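Local structure of PGRP domain of peptidoglycan recognition protein 3 (Branchiostoma belcheri tsingtauense, 4ZXM) at residues I95-K98 with S99-G102. The protein probably recognises bacterial peptidoglycan and hydrolyses the amide bond between N-acetylmuramic acid and L-alanine. Sequence-based numbering, arbitrary orientation.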
loop_
_atom_site.group_PDB
_atom_site.type_symbol
_atom_site.label_atom_id
_atom_site.label_comp_id
_atom_site.label_asym_id
_atom_site.label_seq_id
_atom_site.Cartn_x
_atom_site.Cartn_y
_atom_site.Cartn_z
ATOM N N ILE A 95 -4.848 -12.236 0.485
ATOM C CA ILE A 95 -3.898 -11.417 1.219
ATOM C C ILE A 95 -2.934 -12.288 2.010
ATOM O O ILE A 95 -3.341 -13.148 2.788
ATOM C CB ILE A 95 -4.628 -10.495 2.204
ATOM C CG1 ILE A 95 -5.423 -9.446 1.432
ATOM C CG2 ILE A 95 -3.644 -9.824 3.157
ATOM C CD1 ILE A 95 -6.516 -8.804 2.253
ATOM N N VAL A 96 -1.652 -12.032 1.813
ATOM C CA VAL A 96 -0.604 -12.727 2.515
ATOM C C VAL A 96 -0.487 -12.028 3.855
ATOM O O VAL A 96 -0.149 -10.850 3.905
ATOM C CB VAL A 96 0.729 -12.612 1.750
ATOM C CG1 VAL A 96 1.831 -13.375 2.465
ATOM C CG2 VAL A 96 0.570 -13.097 0.314
ATOM N N SER A 97 -0.786 -12.732 4.938
ATOM C CA SER A 97 -0.755 -12.125 6.271
ATOM C C SER A 97 0.678 -11.916 6.741
ATOM O O SER A 97 1.610 -12.445 6.158
ATOM C CB SER A 97 -1.481 -13.016 7.271
ATOM O OG SER A 97 -0.827 -14.271 7.368
ATOM N N LYS A 98 0.829 -11.163 7.820
ATOM C CA LYS A 98 2.130 -10.921 8.441
ATOM C C LYS A 98 2.899 -12.222 8.682
ATOM O O LYS A 98 4.078 -12.339 8.334
ATOM C CB LYS A 98 1.932 -10.211 9.777
ATOM C CG LYS A 98 1.286 -8.833 9.679
ATOM C CD LYS A 98 2.266 -7.697 9.896
ATOM C CE LYS A 98 1.794 -6.797 11.026
ATOM N NZ LYS A 98 2.723 -5.653 11.229
ATOM N N SER A 99 2.223 -13.199 9.276
ATOM C CA SER A 99 2.855 -14.468 9.600
ATOM C C SER A 99 3.270 -15.202 8.341
ATOM O O SER A 99 4.316 -15.839 8.317
ATOM C CB SER A 99 1.910 -15.343 10.408
ATOM O OG SER A 99 0.750 -15.629 9.654
ATOM N N GLU A 100 2.460 -15.099 7.294
ATOM C CA GLU A 100 2.760 -15.772 6.027
ATOM C C GLU A 100 3.952 -15.176 5.266
ATOM O O GLU A 100 4.591 -15.879 4.495
ATOM C CB GLU A 100 1.520 -15.810 5.136
ATOM C CG GLU A 100 0.412 -16.683 5.711
ATOM C CD GLU A 100 -0.942 -16.503 5.034
ATOM O OE1 GLU A 100 -1.882 -17.229 5.416
ATOM O OE2 GLU A 100 -1.087 -15.646 4.135
ATOM N N TRP A 101 4.256 -13.891 5.462
ATOM C CA TRP A 101 5.486 -13.317 4.878
ATOM C C TRP A 101 6.601 -13.143 5.906
ATOM O O TRP A 101 7.661 -12.617 5.598
ATOM C CB TRP A 101 5.224 -12.027 4.065
ATOM C CG TRP A 101 4.619 -10.821 4.771
ATOM C CD1 TRP A 101 3.318 -10.430 4.730
ATOM C CD2 TRP A 101 5.313 -9.813 5.532
ATOM N NE1 TRP A 101 3.146 -9.270 5.444
ATOM C CE2 TRP A 101 4.356 -8.869 5.942
ATOM C CE3 TRP A 101 6.647 -9.628 5.914
ATOM C CZ2 TRP A 101 4.685 -7.757 6.714
ATOM C CZ3 TRP A 101 6.973 -8.518 6.685
ATOM C CH2 TRP A 101 5.996 -7.601 7.075
ATOM N N GLY A 102 6.360 -13.617 7.121
ATOM C CA GLY A 102 7.388 -13.659 8.140
ATOM C C GLY A 102 7.662 -12.308 8.758
ATOM O O GLY A 102 8.794 -12.024 9.141
#
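Trp101 CG sits between its own backbone N and carbonyl carbon (chi1 61°), and this swings the indole back over Lys98, while Glu100, with CG anti to its carbonyl carbon (chi1 -66°), reaches back in extended form to set its carboxylate against the Ser97 backbone. The Lys98 CA lies over one face of the indole as a CH-pi contact, 3.9 Å from the centroid of the five-membered ring. Farther out the two side chains run alongside each other, Lys98 CD 4.0 Å from Trp101 CZ2, before Lys98 NZ goes on to a salt bridge with Asp154. Ser97 N donates to Glu100 OE2 at 3.0 Å, reaching it from above the carboxylate plane, 54° out of it; OE1 of the same group pairs with Arg94. The Ser97 and Ser99 hydroxyls are hydrogen-bonded, OG to OG, at 3.1 Å. In this Ser-Lys-Ser-Glu-Trp-Gly stretch of the PGRP domain, the edge strand 95-96 turns directly into the short, weakly bonded helix 98-101, which ends in a Schellman motif at Gly102. Trp101 N donates to Ser97 O at 3.1 Å, with a weaker bond to Lys98 O. Val96 CG1 packs on the aliphatic start of Glu100, 3.6 Å from its CB, and also meets Trp101 CB. The indole continues onto Val139 of helix 132-149, and its NE1 bonds to Glu169 O of the neighbouring strand 167-169. Trimmed to an alanine, position Trp101 would probably leave a gap between Lys98 and helix 132-149, and Glu169 O would lose its indole donor.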